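Local coordinates for LP04448p (Drosophila melanogaster, PDB 4QMH), which probably binds tubulin through this TOG domain, the fourth of Mini spindles, an XMAP215-family protein that drives microtubule polymerization, at residues A[10-15]-A[46-51]; A[21-26]-A[56-61]; A[29-34]-A[70-75]; A[138-143]-A[177-182]; A[171-176]-A[207-212]. All blocks are in the same frame, centred on the assembly; numbering follows the deposited sequence.

Contact 1. Residues A[10-15]-A[46-51]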
# COMPACT_ATOMS: atom_id res chain seq x y z
N PRO A 10 2.01 -5.48 -27.63
CA PRO A 10 3.34 -4.96 -27.96
C PRO A 10 3.72 -3.98 -26.87
O PRO A 10 2.99 -3.02 -26.58
CB PRO A 10 3.12 -4.26 -29.31
CG PRO A 10 1.66 -3.94 -29.35
CD PRO A 10 0.96 -4.99 -28.54
N ARG A 11 4.85 -4.25 -26.23
CA ARG A 11 5.28 -3.43 -25.11
C ARG A 11 6.68 -2.90 -25.33
O ARG A 11 7.59 -3.63 -25.74
CB ARG A 11 5.20 -4.21 -23.80
CG ARG A 11 3.77 -4.62 -23.43
CD ARG A 11 3.70 -5.41 -22.11
NE ARG A 11 2.29 -5.57 -21.75
CZ ARG A 11 1.57 -4.62 -21.15
NH1 ARG A 11 2.12 -3.46 -20.81
NH2 ARG A 11 0.29 -4.85 -20.89
N VAL A 12 6.85 -1.60 -25.08
CA VAL A 12 8.15 -0.95 -25.23
C VAL A 12 8.99 -1.17 -23.98
O VAL A 12 8.51 -1.00 -22.87
CB VAL A 12 7.97 0.56 -25.46
CG1 VAL A 12 9.32 1.27 -25.52
CG2 VAL A 12 7.16 0.83 -26.73
N ASP A 13 10.26 -1.54 -24.17
CA ASP A 13 11.19 -1.58 -23.06
C ASP A 13 11.77 -0.18 -22.87
O ASP A 13 12.56 0.27 -23.70
CB ASP A 13 12.30 -2.59 -23.33
CG ASP A 13 13.29 -2.70 -22.18
OD1 ASP A 13 13.02 -2.13 -21.10
OD2 ASP A 13 14.33 -3.37 -22.36
N ILE A 14 11.38 0.51 -21.81
CA ILE A 14 11.89 1.87 -21.57
C ILE A 14 13.15 1.90 -20.72
O ILE A 14 13.68 2.97 -20.44
CB ILE A 14 10.83 2.81 -20.96
CG1 ILE A 14 10.39 2.32 -19.58
CG2 ILE A 14 9.65 2.99 -21.91
CD1 ILE A 14 9.57 3.35 -18.80
N ALA A 15 13.63 0.74 -20.29
CA ALA A 15 14.84 0.70 -19.47
C ALA A 15 16.00 1.52 -20.06
O ALA A 15 16.65 2.25 -19.33
CB ALA A 15 15.28 -0.73 -19.19
N SER A 46 4.39 8.30 -21.42
CA SER A 46 3.30 8.64 -22.33
C SER A 46 3.59 8.24 -23.77
O SER A 46 2.71 7.74 -24.48
CB SER A 46 3.02 10.15 -22.27
OG SER A 46 2.33 10.48 -21.08
N GLU A 47 4.81 8.49 -24.21
CA GLU A 47 5.18 8.22 -25.60
C GLU A 47 5.20 6.72 -25.87
O GLU A 47 4.80 6.27 -26.95
CB GLU A 47 6.55 8.84 -25.92
CG GLU A 47 7.07 8.52 -27.33
CD GLU A 47 6.22 9.11 -28.45
OE1 GLU A 47 5.24 9.84 -28.16
OE2 GLU A 47 6.52 8.84 -29.63
N ALA A 48 5.65 5.93 -24.90
CA ALA A 48 5.65 4.48 -25.04
C ALA A 48 4.25 3.87 -24.96
O ALA A 48 3.92 2.91 -25.68
CB ALA A 48 6.58 3.85 -24.01
N ARG A 49 3.43 4.45 -24.08
CA ARG A 49 2.06 4.00 -23.77
C ARG A 49 1.99 2.67 -23.02
O ARG A 49 1.48 2.62 -21.90
CB ARG A 49 1.14 3.98 -24.99
CG ARG A 49 -0.31 3.67 -24.59
CD ARG A 49 -1.26 3.71 -25.76
NE ARG A 49 -2.60 3.33 -25.37
CZ ARG A 49 -3.58 3.07 -26.22
NH1 ARG A 49 -3.36 3.16 -27.53
NH2 ARG A 49 -4.78 2.71 -25.77
N LEU A 50 2.46 1.60 -23.65
CA LEU A 50 2.51 0.30 -22.99
C LEU A 50 3.96 -0.15 -22.89
O LEU A 50 4.69 -0.11 -23.88
CB LEU A 50 1.69 -0.75 -23.74
CG LEU A 50 0.20 -0.46 -23.95
CD1 LEU A 50 -0.45 -1.66 -24.63
CD2 LEU A 50 -0.52 -0.11 -22.64
N ILE A 51 4.37 -0.56 -21.69
CA ILE A 51 5.78 -0.85 -21.43
C ILE A 51 6.01 -2.21 -20.78
O ILE A 51 5.10 -2.80 -20.20
CB ILE A 51 6.45 0.26 -20.56
CG1 ILE A 51 5.85 0.28 -19.14
CG2 ILE A 51 6.30 1.64 -21.21
CD1 ILE A 51 6.43 1.34 -18.25
O HOH W 1 3.79 -0.40 -26.85
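Leu50 O takes two hydrogen bonds and a softer third contact. Val12 N gives a nearly straight one, with its N-H reaching Leu50 O over 2.9 Å at 170°. A water donates to the same Leu50 O from 3.1 Å and also to Pro10 O, tying the two backbones a second time. The third approach is a CA-H...O contact, Arg11 CA to Leu50 O at 3.6 Å. A tighter one runs the other way, with Ile51 CA 3.1 Å from Val12 O. The Val12 N bond, with a backbone bond between Val12 and Lys52, makes Val12 and Ile51 a single beta bridge in a domain built of helices, right after helix 31-48 ends and Arg49 turns the chain with positive phi.

Arg11 runs its extended chain beside the Ile51 carbonyl, and NH1 at its end donates to Ile51 O at 3.1 Å; the oxygen sits at the guanidinium edge, 19° out of its plane. The charge itself is met by Asp7, in a salt bridge through NH2.

On the apolar side, Ile14 CG2 lies 3.7 Å from Ile51 CG2 and also touches Ala48 CB. In both isoleucines CG1 stands between the backbone N and the carbonyl carbon, and their CD1 atoms meet as well. Val12 CB rests 3.9 Å from Ala48 CB. Ile51 is further packed against Leu84, Ala87 and Met88 of helix 71-88.

The hydrogen bonds that join the two segments both end on backbone carbonyls, so the pairing probably depends on main-chain shape, with side chains supplying the apolar backing and one charged clamp.

Contact 2. Residues A[21-26]-A[56-61]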
# COMPACT_ATOMS: atom_id res chain seq x y z
N ALA A 21 21.74 10.04 -16.14
CA ALA A 21 21.49 11.48 -16.14
C ALA A 21 20.07 11.79 -15.67
O ALA A 21 19.87 12.73 -14.89
CB ALA A 21 21.74 12.08 -17.52
N LEU A 22 19.11 11.03 -16.16
CA LEU A 22 17.72 11.23 -15.75
C LEU A 22 17.58 10.98 -14.25
O LEU A 22 16.97 11.77 -13.55
CB LEU A 22 16.77 10.31 -16.54
CG LEU A 22 15.32 10.34 -16.06
CD1 LEU A 22 14.70 11.73 -16.27
CD2 LEU A 22 14.52 9.27 -16.78
N LEU A 23 18.16 9.88 -13.76
CA LEU A 23 18.07 9.59 -12.33
C LEU A 23 18.76 10.65 -11.49
O LEU A 23 18.28 11.02 -10.41
CB LEU A 23 18.65 8.21 -12.03
CG LEU A 23 17.90 7.06 -12.71
CD1 LEU A 23 18.57 5.73 -12.38
CD2 LEU A 23 16.43 7.05 -12.29
N LYS A 24 19.88 11.16 -11.98
CA LYS A 24 20.58 12.23 -11.27
C LYS A 24 19.74 13.50 -11.21
O LYS A 24 19.68 14.17 -10.17
CB LYS A 24 21.92 12.51 -11.95
CG LYS A 24 22.74 13.59 -11.25
CD LYS A 24 24.10 13.72 -11.90
CE LYS A 24 24.74 15.07 -11.57
NZ LYS A 24 26.02 15.27 -12.31
N GLU A 25 19.08 13.84 -12.32
CA GLU A 25 18.20 15.02 -12.34
C GLU A 25 17.05 14.83 -11.36
O GLU A 25 16.70 15.74 -10.60
CB GLU A 25 17.66 15.30 -13.74
CG GLU A 25 16.93 16.64 -13.81
CD GLU A 25 16.60 17.05 -15.23
OE1 GLU A 25 16.21 16.18 -16.03
OE2 GLU A 25 16.73 18.25 -15.53
N MET A 26 16.45 13.64 -11.37
CA MET A 26 15.34 13.32 -10.47
C MET A 26 15.71 13.44 -8.99
O MET A 26 14.83 13.67 -8.15
CB MET A 26 14.81 11.91 -10.76
CG MET A 26 14.02 11.79 -12.05
SD MET A 26 13.58 10.08 -12.42
CE MET A 26 12.64 9.65 -10.96
N GLY A 56 15.03 -0.47 -15.45
CA GLY A 56 16.34 -0.12 -14.93
C GLY A 56 16.27 0.07 -13.43
O GLY A 56 15.71 -0.77 -12.72
N ASP A 57 16.81 1.18 -12.94
CA ASP A 57 16.78 1.49 -11.51
C ASP A 57 15.69 2.49 -11.15
O ASP A 57 15.78 3.17 -10.12
CB ASP A 57 18.15 2.02 -11.05
CG ASP A 57 19.28 1.01 -11.25
OD1 ASP A 57 19.03 -0.19 -11.08
OD2 ASP A 57 20.41 1.43 -11.59
N LEU A 58 14.67 2.59 -11.99
CA LEU A 58 13.64 3.60 -11.79
C LEU A 58 12.81 3.41 -10.51
O LEU A 58 12.43 4.38 -9.87
CB LEU A 58 12.69 3.66 -12.99
CG LEU A 58 11.57 4.69 -12.89
CD1 LEU A 58 12.15 6.11 -12.77
CD2 LEU A 58 10.65 4.57 -14.10
N ALA A 59 12.52 2.16 -10.14
CA ALA A 59 11.61 1.93 -9.01
C ALA A 59 12.14 2.46 -7.69
O ALA A 59 11.43 3.17 -6.98
CB ALA A 59 11.20 0.44 -8.90
N PRO A 60 13.40 2.16 -7.34
CA PRO A 60 13.92 2.74 -6.10
C PRO A 60 14.00 4.26 -6.18
O PRO A 60 13.77 4.95 -5.18
CB PRO A 60 15.31 2.12 -5.97
CG PRO A 60 15.28 0.90 -6.84
CD PRO A 60 14.34 1.20 -7.96
N ALA A 61 14.30 4.77 -7.37
CA ALA A 61 14.35 6.21 -7.58
C ALA A 61 12.99 6.85 -7.31
O ALA A 61 12.91 7.86 -6.62
CB ALA A 61 14.81 6.53 -9.00
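Leu23 and Met26 of helix 20-26 meet Leu58 and Ala61 at the start of helix 58-66 in a purely apolar helix-to-helix contact near one end of this helical-repeat (HEAT-like) TOG domain. The two helices are not consecutive; helix 31-48 comes between them in the chain. The contact is small, burying about 205 Å² in all, and the closest backbone pair, Leu23 CA and Ala61 CA, stays 6.9 Å apart, a gap bridged by side chains alone.

Leu23 works as a fork. Its CD2 methyl lands on Ala61 CB at 3.7 Å, while CD1, held anti to CA by a chi2 of 178°, reaches Asp57 CB at 4.0 Å, the two side chains crossing at about a right angle. Asp57 therefore contributes only its CB here. It stands at the N-cap position of helix 58-66, yet its side chain makes no capping bond.

Met26 fills the next place along. A bend at chi3 (59°) turns the CE methyl to Leu58 CD1, 4.0 Å away, and these two side chains also cross at about a right angle. The same CE comes to 4.3 Å from Ala61 CB, so Ala61 CB touches both Leu23 and Met26. In Leu58 it is the CD1 branch that does the touching.

Behind the contact, helix 31-48 packs against both partners: Met26 on its Leu38 and Leu58 on its Leu41. Ile18, in the loop leading into helix 20-26, touches both Leu23 and Leu58, and Ala59 and Pro60 turn to Asn98 of helix 96-106.

Contact 3. Residues A[29-34]-A[70-75]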
# COMPACT_ATOMS: atom_id res chain seq x y z
N LYS A 29 19.33 18.27 -5.56
CA LYS A 29 19.00 18.95 -4.31
C LYS A 29 17.88 20.00 -4.47
O LYS A 29 17.20 20.34 -3.50
CB LYS A 29 20.25 19.59 -3.70
CG LYS A 29 21.01 20.47 -4.68
CD LYS A 29 22.34 20.93 -4.10
CE LYS A 29 23.21 21.57 -5.17
NZ LYS A 29 24.59 21.81 -4.67
N ASP A 30 17.70 20.51 -5.69
CA ASP A 30 16.69 21.54 -5.96
C ASP A 30 15.39 20.91 -6.43
O ASP A 30 15.37 20.22 -7.43
CB ASP A 30 17.21 22.50 -7.03
CG ASP A 30 16.15 23.51 -7.49
OD1 ASP A 30 15.23 23.86 -6.71
OD2 ASP A 30 16.24 23.96 -8.65
N TRP A 31 14.30 21.16 -5.71
CA TRP A 31 13.03 20.52 -6.06
C TRP A 31 12.58 20.84 -7.49
O TRP A 31 12.00 19.98 -8.15
CB TRP A 31 11.93 20.85 -5.04
CG TRP A 31 11.32 22.20 -5.21
CD1 TRP A 31 11.70 23.35 -4.58
CD2 TRP A 31 10.20 22.53 -6.04
NE1 TRP A 31 10.89 24.39 -4.99
CE2 TRP A 31 9.96 23.91 -5.88
CE3 TRP A 31 9.38 21.80 -6.90
CZ2 TRP A 31 8.94 24.57 -6.55
CZ3 TRP A 31 8.37 22.46 -7.57
CH2 TRP A 31 8.15 23.83 -7.39
N LYS A 32 12.86 22.05 -7.97
CA LYS A 32 12.46 22.40 -9.33
C LYS A 32 13.18 21.51 -10.34
O LYS A 32 12.62 21.16 -11.37
CB LYS A 32 12.70 23.88 -9.62
CG LYS A 32 11.79 24.78 -8.82
CD LYS A 32 11.98 26.24 -9.17
CE LYS A 32 11.00 27.10 -8.40
NZ LYS A 32 11.26 28.55 -8.57
N THR A 33 14.42 21.14 -10.03
CA THR A 33 15.18 20.27 -10.92
C THR A 33 14.67 18.83 -10.85
O THR A 33 14.55 18.16 -11.88
CB THR A 33 16.68 20.32 -10.60
OG1 THR A 33 17.13 21.67 -10.76
CG2 THR A 33 17.46 19.41 -11.54
N ARG A 34 14.37 18.34 -9.65
CA ARG A 34 13.71 17.04 -9.53
C ARG A 34 12.42 17.01 -10.35
O ARG A 34 12.10 16.01 -10.99
CB ARG A 34 13.39 16.71 -8.06
CG ARG A 34 14.59 16.84 -7.13
CD ARG A 34 14.47 15.96 -5.90
NE ARG A 34 13.61 16.51 -4.86
CZ ARG A 34 13.93 17.55 -4.09
NH1 ARG A 34 15.08 18.19 -4.29
NH2 ARG A 34 13.10 17.98 -3.15
N ASN A 70 9.55 17.75 -0.50
CA ASN A 70 8.71 18.73 -1.17
C ASN A 70 7.37 18.09 -1.56
O ASN A 70 7.34 17.08 -2.26
CB ASN A 70 9.42 19.29 -2.40
CG ASN A 70 8.60 20.34 -3.12
OD1 ASN A 70 7.66 20.01 -3.84
ND2 ASN A 70 8.97 21.61 -2.94
N ALA A 71 6.27 18.67 -1.09
CA ALA A 71 4.94 18.10 -1.29
C ALA A 71 4.55 17.99 -2.76
O ALA A 71 3.92 17.02 -3.18
CB ALA A 71 3.90 18.89 -0.52
N LYS A 72 4.90 19.00 -3.55
CA LYS A 72 4.60 18.99 -4.98
C LYS A 72 5.24 17.80 -5.68
O LYS A 72 4.60 17.12 -6.49
CB LYS A 72 5.05 20.30 -5.64
CG LYS A 72 4.36 21.54 -5.06
CD LYS A 72 4.98 22.82 -5.61
CE LYS A 72 4.35 24.07 -5.01
NZ LYS A 72 5.10 25.29 -5.40
N ILE A 73 6.50 17.53 -5.36
CA ILE A 73 7.20 16.39 -5.94
C ILE A 73 6.54 15.08 -5.53
O ILE A 73 6.33 14.19 -6.35
CB ILE A 73 8.69 16.36 -5.52
CG1 ILE A 73 9.44 17.58 -6.06
CG2 ILE A 73 9.35 15.07 -6.00
CD1 ILE A 73 9.50 17.64 -7.59
N ALA A 74 6.22 14.95 -4.24
CA ALA A 74 5.59 13.74 -3.74
C ALA A 74 4.25 13.47 -4.43
O ALA A 74 3.93 12.33 -4.76
CB ALA A 74 5.42 13.82 -2.22
N GLN A 75 3.47 14.53 -4.64
CA GLN A 75 2.19 14.41 -5.30
C GLN A 75 2.34 14.06 -6.78
O GLN A 75 1.65 13.19 -7.30
CB GLN A 75 1.38 15.69 -5.13
CG GLN A 75 1.01 15.92 -3.67
CD GLN A 75 0.69 17.36 -3.37
OE1 GLN A 75 0.51 18.17 -4.28
NE2 GLN A 75 0.64 17.70 -2.08
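Trp31 and Asn70 bring together the N-terminal ends of helix 31-48 and helix 71-88, Asn70 being the N-cap residue of the latter, within the helical-repeat fold. The Asn70 amide lies almost flat on the indole, the planes 15° apart, with ND2 3.3 Å from Trp31 CG and offset toward the rim. Lys32 CG covers the opposite face, so the ring is sandwiched. Lys72 comes at its six-membered end obliquely, CD 3.8 Å from Trp31 CH2, while Ile73 CD1 sits at the ring edge, 4.2 Å from Trp31 CE3.

One shell out, the Asn70 amide has its capping role: OD1 accepts from Ile73 N at 3.1 Å, in the carbonyl plane on a lone pair, which probably holds the amide's rotation and keeps ND2 over the indole. Asp30 is the matching cap of the other helix, taking a weak bond from Lys32 N.

Arg34 backs this up with its charge held elsewhere, in a salt bridge to Asp68 and a hydrogen bond from NH1 to Asp28 O. Asp68 in turn accepts from Asn70 N. Arg34 NH2 lies 4.0 Å from Asn70 CB, and Ile73 CD1 is 3.5 Å from Trp31 O.

Contact 4. Residues A[138-143]-A[177-182]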
# COMPACT_ATOMS: atom_id res chain seq x y z
N GLU A 138 5.60 -7.70 5.85
CA GLU A 138 5.07 -6.83 6.89
C GLU A 138 5.02 -5.36 6.51
O GLU A 138 5.14 -4.49 7.36
CB GLU A 138 5.81 -7.02 8.22
CG GLU A 138 5.64 -8.45 8.78
CD GLU A 138 6.27 -8.66 10.15
OE1 GLU A 138 6.68 -7.69 10.81
OE2 GLU A 138 6.36 -9.83 10.59
N MET A 139 4.83 -5.08 5.23
CA MET A 139 4.70 -3.68 4.80
C MET A 139 3.51 -3.00 5.46
O MET A 139 3.62 -1.87 5.95
CB MET A 139 4.61 -3.58 3.28
CG MET A 139 5.93 -3.94 2.61
SD MET A 139 5.87 -3.88 0.80
CE MET A 139 4.77 -5.24 0.43
N ILE A 140 2.38 -3.69 5.48
CA ILE A 140 1.18 -3.14 6.10
C ILE A 140 1.35 -3.00 7.62
O ILE A 140 1.07 -1.94 8.20
CB ILE A 140 -0.05 -3.97 5.69
CG1 ILE A 140 -0.38 -3.70 4.21
CG2 ILE A 140 -1.25 -3.65 6.57
CD1 ILE A 140 -1.34 -4.72 3.60
N ALA A 141 1.82 -4.06 8.28
CA ALA A 141 2.05 -4.00 9.72
C ALA A 141 3.03 -2.89 10.12
O ALA A 141 2.84 -2.22 11.12
CB ALA A 141 2.52 -5.34 10.24
N ASP A 142 4.08 -2.70 9.32
CA ASP A 142 5.06 -1.67 9.63
C ASP A 142 4.44 -0.29 9.52
O ASP A 142 4.78 0.62 10.29
CB ASP A 142 6.28 -1.79 8.72
CG ASP A 142 7.26 -2.85 9.17
OD1 ASP A 142 7.19 -3.28 10.34
OD2 ASP A 142 8.13 -3.24 8.36
N ALA A 143 3.53 -0.10 8.56
CA ALA A 143 2.84 1.19 8.44
C ALA A 143 1.89 1.41 9.61
O ALA A 143 1.76 2.51 10.12
CB ALA A 143 2.10 1.28 7.10
N HIS A 177 -1.32 -12.41 10.15
CA HIS A 177 -0.94 -12.57 11.55
C HIS A 177 -0.16 -11.36 12.08
O HIS A 177 -0.34 -10.95 13.23
CB HIS A 177 -0.11 -13.83 11.77
CG HIS A 177 -0.91 -15.06 12.06
ND1 HIS A 177 -1.45 -15.33 13.30
CD2 HIS A 177 -1.24 -16.11 11.27
CE1 HIS A 177 -2.09 -16.48 13.25
NE2 HIS A 177 -1.98 -16.98 12.03
N SER A 178 0.72 -10.79 11.26
CA SER A 178 1.54 -9.67 11.69
C SER A 178 0.71 -8.42 12.00
O SER A 178 1.17 -7.53 12.71
CB SER A 178 2.63 -9.35 10.67
OG SER A 178 2.08 -8.71 9.52
N MET A 179 -0.52 -8.38 11.49
CA MET A 179 -1.41 -7.24 11.71
C MET A 179 -2.17 -7.37 13.02
O MET A 179 -2.70 -6.39 13.54
CB MET A 179 -2.41 -7.11 10.57
CG MET A 179 -1.75 -6.99 9.20
SD MET A 179 -3.01 -7.02 7.92
CE MET A 179 -1.91 -7.18 6.51
N VAL A 180 -2.23 -8.58 13.55
CA VAL A 180 -3.12 -8.84 14.68
C VAL A 180 -2.80 -8.01 15.96
O VAL A 180 -3.71 -7.49 16.60
CB VAL A 180 -3.22 -10.34 14.99
CG1 VAL A 180 -3.93 -10.57 16.32
CG2 VAL A 180 -3.95 -11.07 13.87
N PRO A 181 -1.52 -7.88 16.32
CA PRO A 181 -1.26 -7.03 17.49
C PRO A 181 -1.74 -5.60 17.29
O PRO A 181 -2.19 -4.95 18.25
CB PRO A 181 0.27 -7.06 17.61
CG PRO A 181 0.67 -8.35 16.98
CD PRO A 181 -0.30 -8.55 15.84
N HIS A 182 -1.68 -5.11 16.06
CA HIS A 182 -2.09 -3.73 15.80
C HIS A 182 -3.61 -3.66 15.80
O HIS A 182 -4.18 -2.71 16.30
CB HIS A 182 -1.50 -3.25 14.48
CG HIS A 182 -0.02 -3.45 14.40
ND1 HIS A 182 0.86 -2.74 15.18
CD2 HIS A 182 0.72 -4.30 13.65
CE1 HIS A 182 2.10 -3.13 14.90
NE2 HIS A 182 2.04 -4.08 13.99
O HOH W 2 1.68 -6.84 7.39
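Ala141 and Met179 bring their CA atoms to 5.1 Å, the closest backbone approach of two short helical segments that run nearly parallel, 15° between their directions and 8.7 Å between axes. Such side-by-side helices are what a HEAT-like solenoid is built from: helix 139-145 lies against helix 173-186, which kinks at Pro181 and His182.

The small Ala141 probably allows the approach. Its CB meets Ser178 OG at 3.5 Å, and beside this a water bridges the helices, accepting from Ala141 N and donating to Ser178 OG, 2.9 Å from each. Ser178 OG stands between its backbone N and carbonyl carbon (chi1 74°), and its own hydrogen bond goes to Asp175 O one turn earlier. Glu138 lays CG and its carboxylate carbon CD against Ser178 CB.

On another side of the contact, Met179 stretches its extended chain across Ile140, CE 3.6 Å from Ile140 CG2. Ile140 carries this into the core, where it also packs on Leu155, Trp158 and Leu159 of helix 149-162.

His182 lies with one ring face over Ala141 O, its NE2 3.5 Å from that oxygen. An alanine here would probably leave Ala141 O and CB without the ring that covers them and open a gap next to Leu144 and Lys145, which the histidine also touches.

The Ala141 methyl also touches the Ser178 backbone, CB lying 3.6 Å from Ser178 O.

Contact 5. Residues A[171-176]-A[207-212]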
# COMPACT_ATOMS: atom_id res chain seq x y z
N VAL A 171 -3.52 -14.10 -0.30
CA VAL A 171 -3.18 -13.45 0.96
C VAL A 171 -2.36 -14.37 1.84
O VAL A 171 -2.81 -15.45 2.22
CB VAL A 171 -4.44 -13.02 1.73
CG1 VAL A 171 -4.06 -12.27 3.00
CG2 VAL A 171 -5.34 -12.17 0.85
N SER A 172 -1.14 -13.94 2.13
CA SER A 172 -0.29 -14.65 3.07
C SER A 172 -0.91 -14.63 4.47
O SER A 172 -1.10 -13.57 5.06
CB SER A 172 1.10 -14.00 3.10
OG SER A 172 1.82 -14.38 4.25
N LYS A 173 -1.20 -15.81 5.02
CA LYS A 173 -1.75 -15.88 6.37
C LYS A 173 -0.78 -15.29 7.38
O LYS A 173 -1.19 -14.64 8.34
CB LYS A 173 -2.06 -17.32 6.77
CG LYS A 173 -3.23 -17.91 6.02
CD LYS A 173 -3.53 -19.34 6.47
CE LYS A 173 -3.76 -19.42 7.97
NZ LYS A 173 -4.07 -20.81 8.39
N GLU A 174 0.51 -15.54 7.17
CA GLU A 174 1.50 -15.07 8.11
C GLU A 174 1.54 -13.55 8.13
O GLU A 174 1.74 -12.94 9.19
CB GLU A 174 2.89 -15.62 7.75
CG GLU A 174 3.99 -15.18 8.71
CD GLU A 174 3.71 -15.51 10.16
OE1 GLU A 174 2.95 -16.46 10.46
OE2 GLU A 174 4.26 -14.81 11.04
N ASP A 175 1.39 -12.93 6.97
CA ASP A 175 1.38 -11.47 6.93
C ASP A 175 0.14 -10.91 7.63
O ASP A 175 0.24 -9.90 8.33
CB ASP A 175 1.47 -10.94 5.50
CG ASP A 175 2.02 -9.53 5.45
OD1 ASP A 175 3.22 -9.37 5.78
OD2 ASP A 175 1.28 -8.60 5.08
N ILE A 176 -1.01 -11.55 7.45
CA ILE A 176 -2.20 -11.15 8.23
C ILE A 176 -1.94 -11.31 9.74
O ILE A 176 -2.29 -10.43 10.53
CB ILE A 176 -3.46 -11.91 7.79
CG1 ILE A 176 -3.74 -11.70 6.29
CG2 ILE A 176 -4.67 -11.49 8.62
CD1 ILE A 176 -3.86 -10.25 5.89
N ILE A 207 -11.74 -13.69 8.30
CA ILE A 207 -12.03 -14.47 7.11
C ILE A 207 -10.78 -15.23 6.66
O ILE A 207 -10.87 -16.35 6.14
CB ILE A 207 -12.58 -13.59 5.97
CG1 ILE A 207 -14.06 -13.30 6.22
CG2 ILE A 207 -12.36 -14.24 4.60
CD1 ILE A 207 -14.63 -12.22 5.32
N HIS A 208 -9.61 -14.64 6.90
CA HIS A 208 -8.35 -15.27 6.52
C HIS A 208 -7.68 -16.11 7.61
O HIS A 208 -7.02 -17.10 7.31
CB HIS A 208 -7.38 -14.22 5.96
CG HIS A 208 -7.85 -13.63 4.67
ND1 HIS A 208 -7.51 -14.16 3.45
CD2 HIS A 208 -8.69 -12.60 4.41
CE1 HIS A 208 -8.10 -13.46 2.49
NE2 HIS A 208 -8.82 -12.50 3.05
N LEU A 209 -7.84 -15.72 8.87
CA LEU A 209 -7.19 -16.44 9.96
C LEU A 209 -8.11 -17.42 10.68
O LEU A 209 -7.66 -18.44 11.20
CB LEU A 209 -6.59 -15.47 10.98
CG LEU A 209 -5.46 -14.59 10.45
CD1 LEU A 209 -4.81 -13.82 11.61
CD2 LEU A 209 -4.43 -15.42 9.69
N GLY A 210 -9.40 -17.09 10.72
CA GLY A 210 -10.35 -17.86 11.50
C GLY A 210 -10.41 -17.48 12.98
O GLY A 210 -9.45 -16.94 13.53
N PHE A 211 -11.53 -17.79 13.62
CA PHE A 211 -11.74 -17.45 15.03
C PHE A 211 -10.71 -18.06 15.97
O PHE A 211 -10.15 -17.37 16.82
CB PHE A 211 -13.15 -17.86 15.48
CG PHE A 211 -13.43 -17.56 16.92
CD1 PHE A 211 -13.89 -16.31 17.31
CD2 PHE A 211 -13.22 -18.52 17.90
CE1 PHE A 211 -14.15 -16.03 18.63
CE2 PHE A 211 -13.47 -18.24 19.23
CZ PHE A 211 -13.94 -16.99 19.60
N ASP A 212 -10.48 -19.37 15.84
CA ASP A 212 -9.58 -20.07 16.75
C ASP A 212 -8.17 -19.46 16.78
O ASP A 212 -7.60 -19.25 17.86
CB ASP A 212 -9.51 -21.56 16.39
CG ASP A 212 -10.80 -22.30 16.71
OD1 ASP A 212 -11.65 -21.76 17.46
OD2 ASP A 212 -10.95 -23.45 16.24
O HOH W 3 -5.57 -16.29 3.56
O HOH W 4 -5.48 -20.13 10.76
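Val171 and His208 form the tight half of this contact. The valine stands over the imidazole, the side chains crossing at about a right angle: CG1 makes a CH-pi contact 4.3 Å from the ring centroid and 25° off the normal, while CG2 presses to 3.5 Å from CE1. Beside it Ile176 CG2 meets Leu209 CG at 3.7 Å, and Leu209 CD2 lies against Lys173 O.

His208 NE2 is tied to Leu163 O. An alanine in place of His208 would probably leave Leu163 O without its partner and the Val171 methyls without the ring they rest on.

The looser side is watery. His208 ND1 meets one water in the ring plane, 2.9 Å away, which may also donate to Val171 O. Lys173 bends at chi3 (56°), which brings CE to 4.1 Å from His208 O, a distant approach. Its NZ donates to a second water at 2.8 Å that in turn donates to Leu209 O, so the lysine joins the end of helix 192-209 through solvent.

Ser172 caps helix 173-186 by accepting from Asp175 N. Further along that helix His177 and Val180 also touch Leu209, and Ile176 reaches Ile205 of helix 192-209, which gives way at Gly210 to helix 211-221.

All five contacts are partly buried, but contact 4 lies nearest the centre of the chain, about 12 Å from it, and contact 1 farthest, about 25 Å. Contacts 1, 2 and 3 gather round helix 31-48, used directly by 1 and 3; contact 2 touches both. Contacts 4 and 5 share helix 173-186 and touch through Glu138 N and Asp175 OD1, some 30 to 40 Å between centres from contacts 2 and 3. Chemistry differs with place: contact 1 pairs a loop before helix 20-26 with the chain just leaving helix 31-48, contact 2 is all apolar, contact 3 joins helix starts through a tryptophan and an amide, and contacts 4 and 5 mix apolar cores with histidines and bridging waters.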